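Glycoside hydrolase family 31 (PDB 5I0F) degrades cycloalternan, a cyclic oligosaccharide of glucose, probably by hydrolysing its alpha-glucosidic bonds through a covalent glycosyl-enzyme intermediate. Local coordinates at residues H161-A166 / P262-N267; F165-E170 / R224-H229; G372-L377 / L459-F464. All coordinates share one frame; numbering follows the deposited sequence.

Interaction 1 of 3, residues H161-A166 / P262-N267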
loop_
_atom_site.group_PDB
_atom_site.type_symbol
_atom_site.label_atom_id
_atom_site.label_comp_id
_atom_site.label_asym_id
_atom_site.label_seq_id
_atom_site.Cartn_x
_atom_site.Cartn_y
_atom_site.Cartn_z
ATOM N N HIS A 161 21.900 12.462 11.137
ATOM C CA HIS A 161 20.509 12.411 10.681
ATOM C C HIS A 161 20.238 11.402 9.579
ATOM O O HIS A 161 19.155 10.801 9.554
ATOM C CB HIS A 161 20.056 13.792 10.230
ATOM C CG HIS A 161 20.346 14.860 11.235
ATOM N ND1 HIS A 161 19.607 15.018 12.382
ATOM C CD2 HIS A 161 21.329 15.787 11.293
ATOM C CE1 HIS A 161 20.107 16.012 13.096
ATOM N NE2 HIS A 161 21.156 16.492 12.458
ATOM N N ARG A 162 21.188 11.264 8.660
ATOM C CA ARG A 162 21.072 10.350 7.503
ATOM C C ARG A 162 22.442 9.788 7.142
ATOM O O ARG A 162 23.481 10.323 7.552
ATOM C CB ARG A 162 20.493 11.076 6.284
ATOM C CG ARG A 162 19.052 11.544 6.450
ATOM C CD ARG A 162 18.283 11.580 5.138
ATOM N NE ARG A 162 18.837 12.573 4.225
ATOM C CZ ARG A 162 18.578 13.878 4.261
ATOM N NH1 ARG A 162 17.778 14.409 5.180
ATOM N NH2 ARG A 162 19.147 14.674 3.369
ATOM N N VAL A 163 22.450 8.723 6.354
ATOM C CA VAL A 163 23.703 8.215 5.808
ATOM C C VAL A 163 23.461 7.849 4.366
ATOM O O VAL A 163 22.369 7.416 4.016
ATOM C CB VAL A 163 24.228 7.009 6.615
ATOM C CG1 VAL A 163 23.238 5.842 6.623
ATOM C CG2 VAL A 163 25.593 6.545 6.108
ATOM N N LYS A 164 24.468 8.027 3.527
ATOM C CA LYS A 164 24.408 7.423 2.209
ATOM C C LYS A 164 25.651 6.615 1.899
ATOM O O LYS A 164 26.741 6.885 2.408
ATOM C CB LYS A 164 24.079 8.434 1.110
ATOM C CG LYS A 164 25.068 9.533 0.915
ATOM C CD LYS A 164 24.413 10.724 0.211
ATOM C CE LYS A 164 25.452 11.824 0.035
ATOM N NZ LYS A 164 24.935 12.979 -0.737
ATOM N N PHE A 165 25.456 5.595 1.086
ATOM C CA PHE A 165 26.533 4.686 0.702
ATOM C C PHE A 165 26.161 4.014 -0.618
ATOM O O PHE A 165 25.047 4.206 -1.116
ATOM C CB PHE A 165 26.827 3.679 1.830
ATOM C CG PHE A 165 25.695 2.757 2.140
ATOM C CD1 PHE A 165 24.720 3.113 3.072
ATOM C CD2 PHE A 165 25.584 1.535 1.484
ATOM C CE1 PHE A 165 23.666 2.247 3.356
ATOM C CE2 PHE A 165 24.531 0.672 1.756
ATOM C CZ PHE A 165 23.572 1.028 2.699
ATOM N N ALA A 166 27.095 3.266 -1.192
ATOM C CA ALA A 166 26.909 2.695 -2.521
ATOM C C ALA A 166 27.243 1.225 -2.583
ATOM O O ALA A 166 28.093 0.718 -1.828
ATOM C CB ALA A 166 27.727 3.451 -3.547
ATOM N N PRO A 262 25.522 5.648 15.261
ATOM C CA PRO A 262 24.659 5.011 14.283
ATOM C C PRO A 262 25.344 3.798 13.659
ATOM O O PRO A 262 26.494 3.881 13.232
ATOM C CB PRO A 262 24.408 6.122 13.257
ATOM C CG PRO A 262 25.608 6.986 13.346
ATOM C CD PRO A 262 26.090 6.913 14.758
ATOM N N VAL A 263 24.631 2.680 13.635
ATOM C CA VAL A 263 25.055 1.473 12.945
ATOM C C VAL A 263 23.903 1.082 12.042
ATOM O O VAL A 263 22.778 0.956 12.514
ATOM C CB VAL A 263 25.384 0.336 13.942
ATOM C CG1 VAL A 263 25.746 -0.941 13.202
ATOM C CG2 VAL A 263 26.528 0.759 14.871
ATOM N N VAL A 264 24.171 0.927 10.750
ATOM C CA VAL A 264 23.184 0.461 9.793
ATOM C C VAL A 264 23.490 -0.972 9.371
ATOM O O VAL A 264 24.537 -1.232 8.811
ATOM C CB VAL A 264 23.175 1.351 8.528
ATOM C CG1 VAL A 264 22.137 0.863 7.529
ATOM C CG2 VAL A 264 22.932 2.805 8.906
ATOM N N ARG A 265 22.573 -1.890 9.617
ATOM C CA ARG A 265 22.745 -3.281 9.205
ATOM C C ARG A 265 22.155 -3.455 7.813
ATOM O O ARG A 265 21.016 -3.035 7.562
ATOM C CB ARG A 265 22.077 -4.224 10.207
ATOM C CG ARG A 265 21.914 -5.671 9.770
ATOM C CD ARG A 265 23.229 -6.392 9.569
ATOM N NE ARG A 265 23.019 -7.708 8.966
ATOM C CZ ARG A 265 23.985 -8.563 8.626
ATOM N NH1 ARG A 265 25.272 -8.272 8.838
ATOM N NH2 ARG A 265 23.664 -9.729 8.073
ATOM N N VAL A 266 22.934 -4.056 6.917
ATOM C CA VAL A 266 22.470 -4.437 5.591
ATOM C C VAL A 266 22.683 -5.935 5.424
ATOM O O VAL A 266 23.827 -6.400 5.355
ATOM C CB VAL A 266 23.229 -3.682 4.484
ATOM C CG1 VAL A 266 22.694 -4.075 3.108
ATOM C CG2 VAL A 266 23.115 -2.181 4.713
ATOM N N ASN A 267 21.595 -6.696 5.364
ATOM C CA ASN A 267 21.693 -8.121 5.088
ATOM C C ASN A 267 21.961 -8.310 3.601
ATOM O O ASN A 267 21.503 -7.514 2.763
ATOM C CB ASN A 267 20.421 -8.859 5.478
ATOM C CG ASN A 267 20.077 -8.708 6.946
ATOM O OD1 ASN A 267 20.868 -9.055 7.833
ATOM N ND2 ASN A 267 18.889 -8.185 7.220
#

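Interaction 2 of 3, residues F165-E170 / R224-H229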
loop_
_atom_site.group_PDB
_atom_site.type_symbol
_atom_site.label_atom_id
_atom_site.label_comp_id
_atom_site.label_asym_id
_atom_site.label_seq_id
_atom_site.Cartn_x
_atom_site.Cartn_y
_atom_site.Cartn_z
ATOM N N PHE A 165 25.456 5.595 1.086
ATOM C CA PHE A 165 26.533 4.686 0.702
ATOM C C PHE A 165 26.161 4.014 -0.618
ATOM O O PHE A 165 25.047 4.206 -1.116
ATOM C CB PHE A 165 26.827 3.679 1.830
ATOM C CG PHE A 165 25.695 2.757 2.140
ATOM C CD1 PHE A 165 24.720 3.113 3.072
ATOM C CD2 PHE A 165 25.584 1.535 1.484
ATOM C CE1 PHE A 165 23.666 2.247 3.356
ATOM C CE2 PHE A 165 24.531 0.672 1.756
ATOM C CZ PHE A 165 23.572 1.028 2.699
ATOM N N ALA A 166 27.095 3.266 -1.192
ATOM C CA ALA A 166 26.909 2.695 -2.521
ATOM C C ALA A 166 27.243 1.225 -2.583
ATOM O O ALA A 166 28.093 0.718 -1.828
ATOM C CB ALA A 166 27.727 3.451 -3.547
ATOM N N LEU A 167 26.554 0.552 -3.505
ATOM C CA LEU A 167 26.853 -0.815 -3.894
ATOM C C LEU A 167 27.161 -0.875 -5.388
ATOM O O LEU A 167 26.527 -0.182 -6.210
ATOM C CB LEU A 167 25.662 -1.726 -3.612
ATOM C CG LEU A 167 25.028 -1.666 -2.230
ATOM C CD1 LEU A 167 23.860 -2.637 -2.214
ATOM C CD2 LEU A 167 26.032 -2.032 -1.157
ATOM N N ARG A 168 28.107 -1.743 -5.750
ATOM C CA ARG A 168 28.483 -1.934 -7.140
ATOM C C ARG A 168 27.464 -2.819 -7.892
ATOM O O ARG A 168 27.047 -3.850 -7.378
ATOM C CB ARG A 168 29.875 -2.566 -7.201
ATOM C CG ARG A 168 30.477 -2.609 -8.602
ATOM C CD ARG A 168 31.969 -2.930 -8.566
ATOM N NE ARG A 168 32.180 -4.255 -8.010
ATOM C CZ ARG A 168 32.006 -5.408 -8.664
ATOM N NH1 ARG A 168 32.231 -6.549 -8.019
ATOM N NH2 ARG A 168 31.638 -5.449 -9.957
ATOM N N ILE A 169 27.106 -2.423 -9.111
ATOM C CA ILE A 169 26.269 -3.234 -10.011
ATOM C C ILE A 169 27.023 -3.392 -11.319
ATOM O O ILE A 169 27.721 -2.476 -11.739
ATOM C CB ILE A 169 24.855 -2.609 -10.213
ATOM C CG1 ILE A 169 23.970 -3.454 -11.119
ATOM C CG2 ILE A 169 24.915 -1.185 -10.773
ATOM C CD1 ILE A 169 22.487 -3.085 -11.037
ATOM N N GLU A 170 26.899 -4.570 -11.928
ATOM C CA GLU A 170 27.593 -4.912 -13.177
ATOM C C GLU A 170 26.683 -4.735 -14.398
ATOM O O GLU A 170 25.459 -4.638 -14.278
ATOM C CB GLU A 170 28.162 -6.339 -13.094
ATOM C CG GLU A 170 29.182 -6.456 -11.964
ATOM C CD GLU A 170 29.920 -7.785 -11.900
ATOM O OE1 GLU A 170 29.528 -8.736 -12.587
ATOM O OE2 GLU A 170 30.915 -7.870 -11.146
ATOM N N ARG A 224 22.967 -15.873 -12.102
ATOM C CA ARG A 224 23.366 -15.732 -10.713
ATOM C C ARG A 224 22.755 -14.464 -10.163
ATOM O O ARG A 224 22.483 -13.522 -10.912
ATOM C CB ARG A 224 24.881 -15.727 -10.574
ATOM C CG ARG A 224 25.565 -16.971 -11.152
ATOM C CD ARG A 224 24.899 -18.309 -10.783
ATOM N NE ARG A 224 25.060 -18.674 -9.368
ATOM C CZ ARG A 224 24.487 -19.729 -8.772
ATOM N NH1 ARG A 224 23.657 -20.545 -9.430
ATOM N NH2 ARG A 224 24.735 -19.968 -7.490
ATOM N N ALA A 225 22.516 -14.473 -8.851
ATOM C CA ALA A 225 21.855 -13.383 -8.179
ATOM C C ALA A 225 22.536 -13.054 -6.878
ATOM O O ALA A 225 23.174 -13.914 -6.236
ATOM C CB ALA A 225 20.401 -13.733 -7.910
ATOM N N TRP A 226 22.382 -11.802 -6.488
ATOM C CA TRP A 226 22.654 -11.392 -5.120
ATOM C C TRP A 226 21.549 -10.439 -4.673
ATOM O O TRP A 226 20.695 -10.059 -5.465
ATOM C CB TRP A 226 24.042 -10.767 -4.984
ATOM C CG TRP A 226 24.263 -9.545 -5.786
ATOM C CD1 TRP A 226 24.569 -9.482 -7.117
ATOM C CD2 TRP A 226 24.246 -8.197 -5.315
ATOM N NE1 TRP A 226 24.724 -8.174 -7.501
ATOM C CE2 TRP A 226 24.527 -7.364 -6.418
ATOM C CE3 TRP A 226 23.987 -7.601 -4.071
ATOM C CZ2 TRP A 226 24.559 -5.970 -6.314
ATOM C CZ3 TRP A 226 24.036 -6.214 -3.974
ATOM C CH2 TRP A 226 24.320 -5.418 -5.081
ATOM N N GLY A 227 21.533 -10.069 -3.410
ATOM C CA GLY A 227 20.477 -9.156 -2.956
ATOM C C GLY A 227 20.882 -8.458 -1.696
ATOM O O GLY A 227 21.887 -8.818 -1.067
ATOM N N PHE A 228 20.099 -7.452 -1.336
ATOM C CA PHE A 228 20.381 -6.668 -0.151
ATOM C C PHE A 228 19.095 -6.217 0.512
ATOM O O PHE A 228 18.076 -6.045 -0.153
ATOM C CB PHE A 228 21.242 -5.464 -0.495
ATOM C CG PHE A 228 20.605 -4.514 -1.456
ATOM C CD1 PHE A 228 20.718 -4.719 -2.843
ATOM C CD2 PHE A 228 19.928 -3.385 -0.994
ATOM C CE1 PHE A 228 20.123 -3.850 -3.735
ATOM C CE2 PHE A 228 19.331 -2.511 -1.891
ATOM C CZ PHE A 228 19.428 -2.744 -3.264
ATOM N N HIS A 229 19.180 -6.013 1.821
ATOM C CA HIS A 229 18.057 -5.587 2.627
ATOM C C HIS A 229 18.592 -4.647 3.669
ATOM O O HIS A 229 19.378 -5.054 4.514
ATOM C CB HIS A 229 17.355 -6.792 3.253
ATOM C CG HIS A 229 16.419 -6.454 4.379
ATOM N ND1 HIS A 229 16.357 -7.200 5.531
ATOM C CD2 HIS A 229 15.519 -5.452 4.532
ATOM C CE1 HIS A 229 15.452 -6.688 6.340
ATOM N NE2 HIS A 229 14.920 -5.628 5.754
#

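Interaction 3 of 3, residues G372-L377 / L459-F464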
loop_
_atom_site.group_PDB
_atom_site.type_symbol
_atom_site.label_atom_id
_atom_site.label_comp_id
_atom_site.label_asym_id
_atom_site.label_seq_id
_atom_site.Cartn_x
_atom_site.Cartn_y
_atom_site.Cartn_z
ATOM N N GLY A 372 -28.015 -15.013 10.146
ATOM C CA GLY A 372 -28.737 -15.815 9.144
ATOM C C GLY A 372 -28.172 -15.728 7.727
ATOM O O GLY A 372 -28.055 -16.735 7.037
ATOM N N MET A 373 -27.815 -14.526 7.294
ATOM C CA MET A 373 -27.047 -14.351 6.052
ATOM C C MET A 373 -25.769 -15.204 6.025
ATOM O O MET A 373 -25.555 -15.985 5.101
ATOM C CB MET A 373 -26.714 -12.873 5.841
ATOM C CG MET A 373 -25.824 -12.633 4.641
ATOM S SD MET A 373 -25.400 -10.905 4.527
ATOM C CE MET A 373 -24.302 -10.637 5.918
ATOM N N ILE A 374 -24.963 -15.096 7.074
ATOM C CA ILE A 374 -23.681 -15.799 7.113
ATOM C C ILE A 374 -23.885 -17.326 7.120
ATOM O O ILE A 374 -23.221 -18.042 6.381
ATOM C CB ILE A 374 -22.791 -15.307 8.284
ATOM C CG1 ILE A 374 -22.458 -13.809 8.092
ATOM C CG2 ILE A 374 -21.492 -16.113 8.352
ATOM C CD1 ILE A 374 -22.177 -13.028 9.353
ATOM N N ARG A 375 -24.820 -17.811 7.935
ATOM C CA ARG A 375 -25.119 -19.232 7.975
ATOM C C ARG A 375 -25.534 -19.744 6.579
ATOM O O ARG A 375 -25.061 -20.781 6.114
ATOM C CB ARG A 375 -26.224 -19.510 9.013
ATOM C CG ARG A 375 -26.661 -20.960 9.137
ATOM C CD ARG A 375 -27.940 -21.129 9.970
ATOM N NE ARG A 375 -29.097 -20.554 9.266
ATOM C CZ ARG A 375 -29.820 -19.497 9.658
ATOM N NH1 ARG A 375 -29.587 -18.863 10.813
ATOM N NH2 ARG A 375 -30.818 -19.078 8.882
ATOM N N GLU A 376 -26.433 -19.019 5.929
ATOM C CA GLU A 376 -26.933 -19.440 4.634
ATOM C C GLU A 376 -25.869 -19.351 3.558
ATOM O O GLU A 376 -25.798 -20.231 2.700
ATOM C CB GLU A 376 -28.198 -18.657 4.232
ATOM C CG GLU A 376 -29.414 -18.920 5.133
ATOM C CD GLU A 376 -29.800 -20.397 5.280
ATOM O OE1 GLU A 376 -29.841 -21.109 4.250
ATOM O OE2 GLU A 376 -30.078 -20.833 6.426
ATOM N N LEU A 377 -25.046 -18.306 3.592
ATOM C CA LEU A 377 -23.924 -18.232 2.657
ATOM C C LEU A 377 -22.932 -19.384 2.902
ATOM O O LEU A 377 -22.536 -20.060 1.932
ATOM C CB LEU A 377 -23.294 -16.844 2.669
ATOM C CG LEU A 377 -24.199 -15.774 2.034
ATOM C CD1 LEU A 377 -23.517 -14.432 2.105
ATOM C CD2 LEU A 377 -24.596 -16.045 0.598
ATOM N N LEU A 459 -21.117 -14.202 15.201
ATOM C CA LEU A 459 -21.675 -14.141 13.839
ATOM C C LEU A 459 -20.999 -15.070 12.810
ATOM O O LEU A 459 -21.595 -15.372 11.773
ATOM C CB LEU A 459 -21.682 -12.701 13.339
ATOM C CG LEU A 459 -22.597 -11.751 14.105
ATOM C CD1 LEU A 459 -22.582 -10.371 13.441
ATOM C CD2 LEU A 459 -24.015 -12.274 14.195
ATOM N N ASP A 460 -19.779 -15.523 13.112
ATOM C CA ASP A 460 -19.064 -16.547 12.349
ATOM C C ASP A 460 -18.492 -16.035 11.016
ATOM O O ASP A 460 -18.375 -16.796 10.073
ATOM C CB ASP A 460 -19.933 -17.805 12.155
ATOM C CG ASP A 460 -19.117 -19.066 11.846
ATOM O OD1 ASP A 460 -17.966 -19.203 12.334
ATOM O OD2 ASP A 460 -19.648 -19.932 11.108
ATOM N N ILE A 461 -18.092 -14.765 10.945
ATOM C CA ILE A 461 -17.398 -14.295 9.751
ATOM C C ILE A 461 -16.023 -14.959 9.607
ATOM O O ILE A 461 -15.459 -15.505 10.566
ATOM C CB ILE A 461 -17.259 -12.762 9.668
ATOM C CG1 ILE A 461 -16.277 -12.216 10.670
ATOM C CG2 ILE A 461 -18.607 -12.058 9.802
ATOM C CD1 ILE A 461 -15.885 -10.799 10.343
ATOM N N ASP A 462 -15.490 -14.907 8.387
ATOM C CA ASP A 462 -14.331 -15.694 8.007
ATOM C C ASP A 462 -13.057 -14.873 7.799
ATOM O O ASP A 462 -11.990 -15.433 7.532
ATOM C CB ASP A 462 -14.656 -16.432 6.724
ATOM C CG ASP A 462 -15.873 -17.299 6.872
ATOM O OD1 ASP A 462 -15.744 -18.296 7.573
ATOM O OD2 ASP A 462 -16.946 -16.979 6.293
ATOM N N GLY A 463 -13.158 -13.559 7.897
ATOM C CA GLY A 463 -11.988 -12.728 7.714
ATOM C C GLY A 463 -12.322 -11.269 7.606
ATOM O O GLY A 463 -13.508 -10.876 7.666
ATOM N N PHE A 464 -11.273 -10.474 7.406
ATOM C CA PHE A 464 -11.400 -9.026 7.353
ATOM C C PHE A 464 -10.667 -8.407 6.170
ATOM O O PHE A 464 -9.549 -8.822 5.846
ATOM C CB PHE A 464 -10.855 -8.411 8.650
ATOM C CG PHE A 464 -11.632 -8.786 9.887
ATOM C CD1 PHE A 464 -12.764 -8.075 10.251
ATOM C CD2 PHE A 464 -11.181 -9.818 10.724
ATOM C CE1 PHE A 464 -13.458 -8.401 11.418
ATOM C CE2 PHE A 464 -11.870 -10.154 11.868
ATOM C CZ PHE A 464 -13.000 -9.452 12.219
#

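Interaction 1 of 3, residues H161-A166 / P262-N267
Val-163 and Val-264 meet methyl to methyl between two stacked beta-sheets: CG1 of Val-163 lies 3.8 Å from CG2 of Val-264. Val-163 has its CG1 between the backbone N and the carbonyl carbon (chi1 60°), and this branch does the touching. The two side chains lie alongside each other, pointing opposite ways, and their residues mark the nearest backbone approach, 8.7 Å between the CA of Val-163 and the CA of Val-264. That separation suits side chains but is too wide for backbone pairing; Val-163 is paired instead with Val-252 of its own sheet. Branched valines suit such a layer, being compact and at home in strands.

The residues before and after it turn to the other side of the strand: Arg-162 makes a salt bridge to Glu-251, and Lys-164 a cation-pi contact with Trp-131. Phe-165 returns to the interior. Its ring reaches across with the far atom CZ, which comes 3.8 Å from CG2 of Val-266, the methyl meeting the ring obliquely. Ile-139 and Ile-250 also touch this ring, so the aromatic group fills space between the layers. On the far side of strand 263-271, Arg-265 grips OD1 of Asn-267 side-on, through NE at 2.8 Å and NH2 at 2.9 Å, while its NH1 forms a salt bridge to Asp-140.

The alternation of apolar and charged residues is that of a beta-sandwich strand. With no hydrogen bond between the segments, the sheets are held here by dispersion and the hydrophobic effect, while the polar groups find partners on the sides of the strands turned away from this interface.

Interaction 2 of 3, residues F165-E170 / R224-H229
Trp-226 leans its indole against the strand opposite, meeting Leu-167 and the backbone of Arg-168 with its six-membered ring. CD1 of Leu-167 approaches this ring at its edge, near the ring plane, 4.0 Å from CZ3 of Trp-226. Two bonds further round the rim, CZ2 of Trp-226 comes within 3.4 Å of the carbonyl O of Arg-168, an oxygen that also accepts a hydrogen bond from Arg-145. The indole is long enough to span the gap and still use its polar corner, since NE1 is hydrogen-bonded to Glu-173. The side chain of Arg-168 stays within its own segment, NH2 forming a salt bridge with OE2 of Glu-170 at 2.8 Å.

The two strands belong to opposite sheets of a beta-sandwich, 160-168 in one layer and 225-230 in the other. The axes of the pieces 165-168 and 225-229 run nearly antiparallel (168°) and come within 10.5 Å, a spacing filled by side chains between two sheets packed face to face.

Two residues further on, Phe-228 again directs its side chain inward. Its CG sits between the backbone N and the carbonyl carbon (chi1 61°), and the ring presents a face to Leu-167. CD1 of Leu-167 lies over that face, 4.0 Å from the centroid of the Phe-228 ring and 19° off its normal, a CH-pi contact; CD1 and CG of the ring are its nearest atoms. One leucine methyl thus serves the edge of one aromatic and the face of the next, which a branched aliphatic chain suits. Ile-250 and Ala-216 also pack against Phe-228.

Interaction 3 of 3, residues G372-L377 / L459-F464
This is a buried contact of an aliphatic side chain with apolar groups and backbone carbonyls, on the outer layer of the TIM barrel, where helix 370-379 packs one isoleucine, Ile-374, against the turn that links helix 453-457 to barrel strand 463-466. With CG1 beside the backbone N and CG2 anti to it (chi1 -62°), both branches bear on the carbonyl O of Leu-459. CD1 of Ile-374 lies 3.4 Å from that oxygen, and CG2 of Ile-374 3.5 Å from it. The same CD1 comes within 4.0 Å of CB of Leu-459. It reaches CG2 of Ile-461 at 3.7 Å, those two side chains crossing at a slant. CG2 of Ile-374 also rests 3.6 Å from the carbonyl O of Asp-460.

Asp-460 leaves the preceding helix with positive phi, 75°, and turns the chain toward the strand. Its carboxylate forms a salt bridge with Lys-509. Two residues on, OD2 of Asp-462 is hydrogen-bonded both to the backbone N of Val-384 and to NE2 of His-378, the residue that follows Leu-377 in the helix. On the outer side of that helix, Arg-375 forms a salt bridge to OE2 of Glu-376, with NE and NH2 both bonded to that one oxygen (NE at 3.0 Å).

No hydrogen bond joins the segments, so the fit depends on a beta-branched side chain lying over backbone carbonyls, with the polar bonds of Asp-462 beside it.

Following the chain, interaction 1 opens first, at 161-166, and closes last of the first pair, at 262-267. Interaction 2 starts from the same strand, sharing Phe-165 and Ala-166, and closes earlier, at 224-229, so its loop lies within the span of interaction 1. Together they tie strand 160-168 of one sandwich layer to two neighbouring strands of the other, and they touch through a probable hydrogen bond from Asn-267 N to His-229 O (2.9 Å). Interaction 3 follows in series within the TIM barrel, closing a loop of 81 residues between 372-377 and 459-464 without crossing the others; its centre lies about 48 Å from each of theirs, on the opposite side of the chain's centre.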